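Local coordinates for ankyrin-repeat protein (Cryptosporidium parvum, PDB 2W4S), which probably binds RNA through this PHAX-type helical domain, as does the related snRNA and snoRNA transport factor PHAX, at residues F25-V29 with F69-L73; M6-L11 with I30-S35; A45-E49 with R62-V68. All coordinates share one frame; numbering follows the deposited sequence.

Overall arrangement
Helix 24-50 is common to all three contacts. Helix 6-18 packs on its first half in interaction 2 (6-11 with 30-35), while helix 65-78 meets it twice: near its start in interaction 1 and near its end in interaction 3. Interaction 1 lies about 3 Å from the centre of the chain, and the centres of interactions 2 and 3 are about 11 and 12 Å from its own, on opposite sides of the chain's centre. Along the sequence interactions 1 and 2 cross, and interaction 3 is nested inside the loop closed by interaction 1. The result is an all-helical PHAX-type domain whose two outer contacts also reach the second subunit.

Interaction 1: residues F25-V29 with F69-L73; sequences FIARV and FCYLL
The short helical segments 25-29 and 69-73 run roughly side by side, their N-to-C directions 29° apart, but the axes come no nearer than 13.2 Å. Large side chains therefore have to bridge the gap. Phe25 swings CG anti to its own N (chi1 164°), which carries the far end of its ring across to helix 65-78; there CZ touches Leu73 CD2 at 3.7 Å, the two side chains arriving from opposite directions. Cys70 SG lies obliquely to the Phe25 ring, 5.0 Å from its centroid and 54° off the ring normal, a sulfur-aromatic contact. Phe69 extends the other way and puts its CE2 3.6 Å from Ile26 CD1, while Phe25 CE2 and Val29 CG2 sit at the edge of its ring, near its plane. Val29 crosses Leu73 at a slant, CG2 to CD2 at 3.8 Å, and lays that same CG2 over one face of the Phe25 ring, toward the rim. Around this apolar cluster, helix 6-18 closes on Ile26 and Phe69 through Leu18, and helix 84-91 brings Ile90 onto Phe25 and Val29 and Trp87 onto Leu73. With no hydrogen bond between the segments, what joins them is the hydrophobic core of a small helical domain, here the PHAX-type RNA-binding domain.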
loop_
_atom_site.group_PDB
_atom_site.type_symbol
_atom_site.label_atom_id
_atom_site.label_comp_id
_atom_site.label_asym_id
_atom_site.label_seq_id
_atom_site.Cartn_x
_atom_site.Cartn_y
_atom_site.Cartn_z
ATOM N N PHE C 25 15.341 -6.388 3.409
ATOM C CA PHE C 25 15.318 -6.313 1.944
ATOM C C PHE C 25 14.500 -5.122 1.430
ATOM O O PHE C 25 14.898 -4.448 0.483
ATOM C CB PHE C 25 14.881 -7.637 1.278
ATOM C CG PHE C 25 14.485 -7.473 -0.173
ATOM C CD1 PHE C 25 15.437 -7.355 -1.179
ATOM C CD2 PHE C 25 13.143 -7.423 -0.528
ATOM C CE1 PHE C 25 15.035 -7.192 -2.515
ATOM C CE2 PHE C 25 12.749 -7.264 -1.841
ATOM C CZ PHE C 25 13.688 -7.144 -2.832
ATOM N N ILE C 26 13.369 -4.843 2.054
ATOM C CA ILE C 26 12.595 -3.685 1.635
ATOM C C ILE C 26 13.240 -2.383 2.139
ATOM O O ILE C 26 13.263 -1.389 1.418
ATOM C CB ILE C 26 11.092 -3.839 2.030
ATOM C CG1 ILE C 26 10.499 -5.070 1.338
ATOM C CG2 ILE C 26 10.295 -2.585 1.729
ATOM C CD1 ILE C 26 10.313 -4.943 -0.171
ATOM N N ALA C 27 13.779 -2.391 3.360
ATOM C CA ALA C 27 14.607 -1.266 3.843
ATOM C C ALA C 27 15.728 -0.863 2.849
ATOM O O ALA C 27 15.967 0.319 2.605
ATOM C CB ALA C 27 15.198 -1.588 5.205
ATOM N N ARG C 28 16.404 -1.849 2.271
ATOM C CA ARG C 28 17.447 -1.558 1.293
ATOM C C ARG C 28 16.892 -0.943 -0.002
ATOM O O ARG C 28 17.508 -0.041 -0.562
ATOM C CB ARG C 28 18.376 -2.769 1.083
ATOM C CG ARG C 28 19.209 -3.090 2.366
ATOM C CD ARG C 28 20.198 -4.253 2.247
ATOM N NE ARG C 28 19.601 -5.460 1.679
ATOM C CZ ARG C 28 19.162 -6.516 2.370
ATOM N NH1 ARG C 28 19.237 -6.554 3.691
ATOM N NH2 ARG C 28 18.621 -7.549 1.726
ATOM N N VAL C 29 15.713 -1.365 -0.449
ATOM C CA VAL C 29 15.092 -0.720 -1.624
ATOM C C VAL C 29 14.761 0.752 -1.366
ATOM O O VAL C 29 15.083 1.620 -2.186
ATOM C CB VAL C 29 13.821 -1.448 -2.085
ATOM C CG1 VAL C 29 13.163 -0.706 -3.258
ATOM C CG2 VAL C 29 14.133 -2.890 -2.467
ATOM N N PHE C 69 7.128 -7.982 -7.532
ATOM C CA PHE C 69 7.892 -6.818 -7.069
ATOM C C PHE C 69 9.390 -6.987 -7.371
ATOM O O PHE C 69 10.058 -6.031 -7.772
ATOM C CB PHE C 69 7.614 -6.644 -5.565
ATOM C CG PHE C 69 8.236 -5.422 -4.938
ATOM C CD1 PHE C 69 7.535 -4.215 -4.888
ATOM C CD2 PHE C 69 9.505 -5.489 -4.351
ATOM C CE1 PHE C 69 8.094 -3.091 -4.279
ATOM C CE2 PHE C 69 10.084 -4.360 -3.747
ATOM C CZ PHE C 69 9.371 -3.158 -3.703
ATOM N N CYS C 70 9.914 -8.200 -7.226
ATOM C CA CYS C 70 11.323 -8.457 -7.555
ATOM C C CYS C 70 11.630 -8.413 -9.053
ATOM O O CYS C 70 12.682 -7.942 -9.464
ATOM C CB CYS C 70 11.812 -9.785 -6.966
ATOM S SG CYS C 70 11.815 -9.760 -5.173
ATOM N N TYR C 71 10.717 -8.937 -9.855
ATOM C CA TYR C 71 10.797 -8.822 -11.311
ATOM C C TYR C 71 10.733 -7.346 -11.745
ATOM O O TYR C 71 11.444 -6.926 -12.625
ATOM C CB TYR C 71 9.640 -9.632 -11.940
ATOM C CG TYR C 71 9.237 -9.153 -13.300
ATOM C CD1 TYR C 71 9.989 -9.489 -14.407
ATOM C CD2 TYR C 71 8.129 -8.342 -13.475
ATOM C CE1 TYR C 71 9.667 -9.031 -15.666
ATOM C CE2 TYR C 71 7.785 -7.891 -14.730
ATOM C CZ TYR C 71 8.571 -8.242 -15.827
ATOM O OH TYR C 71 8.273 -7.812 -17.099
ATOM N N LEU C 72 9.863 -6.563 -11.118
ATOM C CA LEU C 72 9.728 -5.136 -11.420
ATOM C C LEU C 72 10.956 -4.312 -11.029
ATOM O O LEU C 72 11.309 -3.349 -11.692
ATOM C CB LEU C 72 8.521 -4.611 -10.684
ATOM C CG LEU C 72 7.278 -4.230 -11.478
ATOM C CD1 LEU C 72 7.270 -4.827 -12.877
ATOM C CD2 LEU C 72 5.992 -4.528 -10.672
ATOM N N LEU C 73 11.577 -4.710 -9.932
ATOM C CA LEU C 73 12.733 -4.058 -9.374
ATOM C C LEU C 73 13.888 -4.342 -10.312
ATOM O O LEU C 73 14.676 -3.455 -10.642
ATOM C CB LEU C 73 12.977 -4.653 -7.993
ATOM C CG LEU C 73 14.069 -4.106 -7.082
ATOM C CD1 LEU C 73 13.912 -2.587 -6.815
ATOM C CD2 LEU C 73 14.066 -4.885 -5.758
#

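Interaction 2: residues M6-L11 with I30-S35; sequences MESIVL and IKTIGS
Segment 6-11 of helix 6-18 lies nearly perpendicular to segment 30-35 of helix 24-50 (95°), the axes of the two segments 11.2 Å apart at closest approach. This is a near-orthogonal helix packing within the all-helical PHAX-type fold, and the nearest CA atoms are those of Glu7 and Ser35, 5.8 Å apart. Ile30 and Ser35 make most of the contact from their side. Ile30 has CG1 beside its backbone N (chi1 -73°) and an extended CD1, a posture that drives the methyl against the backbone of the other helix, 3.5 Å from Leu11 CA. The side chains of Leu11 and Ile30 meet at about a right angle, with Leu11 CB 3.8 Å from Ile30 CD1. The second branch of Ile30, CG2, faces Glu7, whose side chain slides past in the opposite direction and places OE2 3.9 Å from that methyl. This is a van der Waals contact of a carboxylate with a hydrocarbon; no hydrogen bond links the segments.

Ser35 CB is touched by two neighbours: Glu7 CG at 3.9 Å and, from a direction roughly perpendicular to that, Val10 CG2 at 3.7 Å. Within the same chain Val10 also touches Leu39, further along helix 24-50, and Leu11 packs on Ile26 of that helix. The second subunit adds its own Leu39 against Val10 and its Met6 against Met6, so this region also belongs to the interface between the two copies. Val10 further meets the serine's backbone, with its CG1 3.7 Å from Ser35 O.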
loop_
_atom_site.group_PDB
_atom_site.type_symbol
_atom_site.label_atom_id
_atom_site.label_comp_id
_atom_site.label_asym_id
_atom_site.label_seq_id
_atom_site.Cartn_x
_atom_site.Cartn_y
_atom_site.Cartn_z
ATOM N N MET C 6 8.058 8.832 7.571
ATOM C CA MET C 6 7.320 8.495 6.361
ATOM C C MET C 6 7.941 7.268 5.709
ATOM O O MET C 6 7.284 6.552 4.950
ATOM C CB MET C 6 7.338 9.675 5.376
ATOM C CG MET C 6 6.665 9.426 4.000
ATOM S SD MET C 6 5.067 8.576 4.095
ATOM C CE MET C 6 4.072 9.521 2.943
ATOM N N GLU C 7 9.210 7.019 6.004
ATOM C CA GLU C 7 9.869 5.870 5.430
ATOM C C GLU C 7 9.611 4.613 6.238
ATOM O O GLU C 7 9.525 3.541 5.656
ATOM C CB GLU C 7 11.358 6.124 5.203
ATOM C CG GLU C 7 11.631 7.147 4.095
ATOM C CD GLU C 7 13.107 7.416 3.905
ATOM O OE1 GLU C 7 13.828 7.425 4.933
ATOM O OE2 GLU C 7 13.550 7.619 2.739
ATOM N N SER C 8 9.476 4.742 7.559
ATOM C CA SER C 8 9.031 3.626 8.399
ATOM C C SER C 8 7.668 3.130 7.921
ATOM O O SER C 8 7.409 1.924 7.854
ATOM C CB SER C 8 8.885 4.052 9.867
ATOM O OG SER C 8 10.081 4.605 10.361
ATOM N N ILE C 9 6.810 4.081 7.587
ATOM C CA ILE C 9 5.447 3.804 7.199
ATOM C C ILE C 9 5.390 3.173 5.822
ATOM O O ILE C 9 4.695 2.174 5.619
ATOM C CB ILE C 9 4.605 5.082 7.315
ATOM C CG1 ILE C 9 4.524 5.476 8.795
ATOM C CG2 ILE C 9 3.222 4.872 6.757
ATOM C CD1 ILE C 9 4.458 6.933 9.037
ATOM N N VAL C 10 6.142 3.730 4.881
ATOM C CA VAL C 10 6.219 3.139 3.553
ATOM C C VAL C 10 6.777 1.714 3.679
ATOM O O VAL C 10 6.208 0.769 3.126
ATOM C CB VAL C 10 7.021 4.042 2.594
ATOM C CG1 VAL C 10 7.186 3.404 1.227
ATOM C CG2 VAL C 10 6.304 5.379 2.451
ATOM N N LEU C 11 7.840 1.577 4.468
ATOM C CA LEU C 11 8.456 0.300 4.779
ATOM C C LEU C 11 7.472 -0.762 5.179
ATOM O O LEU C 11 7.419 -1.817 4.526
ATOM C CB LEU C 11 9.504 0.453 5.891
ATOM C CG LEU C 11 10.246 -0.794 6.388
ATOM C CD1 LEU C 11 10.889 -1.531 5.244
ATOM C CD2 LEU C 11 11.296 -0.388 7.399
ATOM N N ILE C 30 14.122 1.023 -0.228
ATOM C CA ILE C 30 13.792 2.394 0.200
ATOM C C ILE C 30 15.042 3.267 0.339
ATOM O O ILE C 30 15.059 4.405 -0.148
ATOM C CB ILE C 30 12.964 2.396 1.497
ATOM C CG1 ILE C 30 11.535 1.920 1.196
ATOM C CG2 ILE C 30 12.948 3.775 2.145
ATOM C CD1 ILE C 30 10.761 1.476 2.412
ATOM N N LYS C 31 16.084 2.721 0.977
ATOM C CA LYS C 31 17.360 3.421 1.130
ATOM C C LYS C 31 17.960 3.778 -0.227
ATOM O O LYS C 31 18.556 4.850 -0.386
ATOM C CB LYS C 31 18.362 2.590 1.945
ATOM C CG LYS C 31 18.251 2.783 3.458
ATOM C CD LYS C 31 19.125 1.788 4.254
ATOM C CE LYS C 31 18.455 1.445 5.616
ATOM N NZ LYS C 31 18.898 0.117 6.172
ATOM N N THR C 32 17.786 2.894 -1.205
ATOM C CA THR C 32 18.315 3.107 -2.552
ATOM C C THR C 32 17.467 3.995 -3.494
ATOM O O THR C 32 17.996 4.961 -4.076
ATOM C CB THR C 32 18.588 1.774 -3.231
ATOM O OG1 THR C 32 19.429 0.985 -2.380
ATOM C CG2 THR C 32 19.274 1.993 -4.577
ATOM N N ILE C 33 16.180 3.672 -3.688
ATOM C CA ILE C 33 15.359 4.493 -4.610
ATOM C C ILE C 33 14.446 5.547 -3.952
ATOM O O ILE C 33 13.812 6.316 -4.671
ATOM C CB ILE C 33 14.566 3.636 -5.630
ATOM C CG1 ILE C 33 13.470 2.800 -4.931
ATOM C CG2 ILE C 33 15.525 2.743 -6.437
ATOM C CD1 ILE C 33 12.840 1.731 -5.818
ATOM N N GLY C 34 14.395 5.599 -2.613
ATOM C CA GLY C 34 13.481 6.522 -1.905
ATOM C C GLY C 34 12.064 5.961 -1.690
ATOM O O GLY C 34 11.627 5.055 -2.416
ATOM N N SER C 35 11.336 6.483 -0.702
ATOM C CA SER C 35 10.009 5.939 -0.385
ATOM C C SER C 35 8.998 6.203 -1.493
ATOM O O SER C 35 8.092 5.403 -1.723
ATOM C CB SER C 35 9.486 6.426 0.974
ATOM O OG SER C 35 9.336 7.820 0.990
#

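Interaction 3: residues A45-E49 with R62-V68; sequences AMKVE and RKTIGGV
Glu49 reaches from helix 24-50 across to both the loop before helix 65-78 and the first turn of that helix, and it carries the polar half of the contact. With CG beside the backbone N (chi1 -69°) and a bend at chi2, the chain folds over Ile65, Glu49 CG 3.8 Å from Ile65 CB, while the carboxylate turns toward Arg62. There Glu49 OE1 meets Arg62 NH1 at 3.1 Å in a salt bridge. The oxygen comes in at the edge of the guanidinium, near its plane, yet the carboxylate plane is turned 75° from it, so the pair is joined end-on through one oxygen and not as two matched, coplanar bonds. OE2 takes a different neighbourhood: it packs 3.4 Å from Val68 CG2, and a water 2.6 Å from Glu49 OE2 also lies in hydrogen-bonding reach of Lys63 O. A second water accepts from Arg62 NH2 and reaches Glu49 O at a longer distance.

Deeper between the helices the contact is apolar. Val68 aims CG1 at the opposite helix, 3.7 Å from Ala45 CA, and Val48 meets the same methyl; Ile65 CD1 slants across Met46 CG at 3.9 Å. Thr64 starts helix 65-78 as its N-cap, its OG1 accepting from Gly67 N. The chemistry divides: hydrocarbon packing joins the helices, while a salt bridge and a water between Arg62 NH2 and Glu49 O join the loop to helix 24-50, with the other water near Glu49 OE2 and Lys63 O, and the nearby positive charge probably favours an ionised Glu49.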
loop_
_atom_site.group_PDB
_atom_site.type_symbol
_atom_site.label_atom_id
_atom_site.label_comp_id
_atom_site.label_asym_id
_atom_site.label_seq_id
_atom_site.Cartn_x
_atom_site.Cartn_y
_atom_site.Cartn_z
ATOM N N ALA C 45 3.184 -3.500 -8.830
ATOM C CA ALA C 45 3.067 -4.932 -8.502
ATOM C C ALA C 45 1.623 -5.281 -8.249
ATOM O O ALA C 45 1.156 -6.341 -8.675
ATOM C CB ALA C 45 3.901 -5.292 -7.280
ATOM N N MET C 46 0.918 -4.387 -7.544
ATOM C CA MET C 46 -0.531 -4.557 -7.302
ATOM C C MET C 46 -1.336 -4.506 -8.588
ATOM O O MET C 46 -2.254 -5.293 -8.742
ATOM C CB MET C 46 -1.061 -3.552 -6.279
ATOM C CG MET C 46 -0.836 -3.962 -4.815
ATOM S SD MET C 46 -1.625 -2.907 -3.551
ATOM C CE MET C 46 -0.892 -1.287 -3.911
ATOM N N LYS C 47 -0.978 -3.611 -9.519
ATOM C CA LYS C 47 -1.707 -3.496 -10.819
ATOM C C LYS C 47 -1.583 -4.755 -11.642
ATOM O O LYS C 47 -2.584 -5.252 -12.204
ATOM C CB LYS C 47 -1.224 -2.319 -11.658
ATOM C CG LYS C 47 -1.606 -0.999 -11.078
ATOM C CD LYS C 47 -1.315 0.139 -12.004
ATOM C CE LYS C 47 -1.763 1.423 -11.309
ATOM N NZ LYS C 47 -1.867 2.573 -12.240
ATOM N N VAL C 48 -0.360 -5.275 -11.674
ATOM C CA VAL C 48 -0.061 -6.568 -12.269
ATOM C C VAL C 48 -0.876 -7.679 -11.611
ATOM O O VAL C 48 -1.429 -8.536 -12.308
ATOM C CB VAL C 48 1.476 -6.918 -12.204
ATOM C CG1 VAL C 48 1.713 -8.316 -12.720
ATOM C CG2 VAL C 48 2.292 -5.941 -13.013
ATOM N N GLU C 49 -0.945 -7.682 -10.277
ATOM C CA GLU C 49 -1.769 -8.668 -9.601
ATOM C C GLU C 49 -3.239 -8.488 -9.992
ATOM O O GLU C 49 -3.913 -9.480 -10.269
ATOM C CB GLU C 49 -1.548 -8.660 -8.093
ATOM C CG GLU C 49 -0.152 -9.186 -7.687
ATOM C CD GLU C 49 0.013 -10.690 -7.933
ATOM O OE1 GLU C 49 -0.511 -11.506 -7.133
ATOM O OE2 GLU C 49 0.667 -11.061 -8.931
ATOM N N ARG C 62 1.132 -18.892 -10.495
ATOM C CA ARG C 62 1.332 -17.472 -10.484
ATOM C C ARG C 62 2.529 -17.178 -9.601
ATOM O O ARG C 62 2.787 -17.897 -8.661
ATOM C CB ARG C 62 0.132 -16.815 -9.850
ATOM C CG ARG C 62 -0.918 -16.294 -10.781
ATOM C CD ARG C 62 -1.339 -14.994 -10.156
ATOM N NE ARG C 62 -2.741 -14.663 -10.337
ATOM C CZ ARG C 62 -3.307 -13.565 -9.836
ATOM N NH1 ARG C 62 -2.593 -12.691 -9.119
ATOM N NH2 ARG C 62 -4.590 -13.332 -10.062
ATOM N N LYS C 63 3.269 -16.128 -9.909
ATOM C CA LYS C 63 4.246 -15.600 -8.993
ATOM C C LYS C 63 3.470 -15.014 -7.823
ATOM O O LYS C 63 2.407 -14.419 -8.019
ATOM C CB LYS C 63 4.998 -14.467 -9.667
ATOM C CG LYS C 63 6.106 -14.855 -10.627
ATOM C CD LYS C 63 6.524 -13.614 -11.367
ATOM C CE LYS C 63 7.979 -13.571 -11.629
ATOM N NZ LYS C 63 8.433 -14.515 -12.671
ATOM N N THR C 64 3.980 -15.165 -6.609
ATOM C CA THR C 64 3.457 -14.391 -5.480
ATOM C C THR C 64 3.707 -12.910 -5.796
ATOM O O THR C 64 4.486 -12.592 -6.697
ATOM C CB THR C 64 4.204 -14.747 -4.173
ATOM O OG1 THR C 64 5.490 -14.118 -4.175
ATOM C CG2 THR C 64 4.379 -16.278 -4.032
ATOM N N ILE C 65 3.070 -12.006 -5.070
ATOM C CA ILE C 65 3.247 -10.580 -5.309
ATOM C C ILE C 65 4.664 -10.144 -4.894
ATOM O O ILE C 65 5.233 -9.189 -5.454
ATOM C CB ILE C 65 2.098 -9.736 -4.651
ATOM C CG1 ILE C 65 2.331 -8.228 -4.824
ATOM C CG2 ILE C 65 1.890 -10.123 -3.184
ATOM C CD1 ILE C 65 1.072 -7.371 -4.514
ATOM N N GLY C 66 5.258 -10.861 -3.947
ATOM C CA GLY C 66 6.681 -10.674 -3.667
ATOM C C GLY C 66 7.552 -10.906 -4.910
ATOM O O GLY C 66 8.459 -10.120 -5.206
ATOM N N GLY C 67 7.266 -11.976 -5.648
ATOM C CA GLY C 67 8.014 -12.273 -6.854
ATOM C C GLY C 67 7.818 -11.236 -7.944
ATOM O O GLY C 67 8.773 -10.911 -8.674
ATOM N N VAL C 68 6.590 -10.709 -8.054
ATOM C CA VAL C 68 6.276 -9.679 -9.048
ATOM C C VAL C 68 7.127 -8.429 -8.785
ATOM O O VAL C 68 7.781 -7.906 -9.691
ATOM C CB VAL C 68 4.760 -9.322 -9.086
ATOM C CG1 VAL C 68 4.518 -8.063 -9.933
ATOM C CG2 VAL C 68 3.919 -10.495 -9.643
HETATM O O HOH W 1 1.442 -13.214 -10.234
HETATM O O HOH W 2 -6.450 -11.512 -10.306
#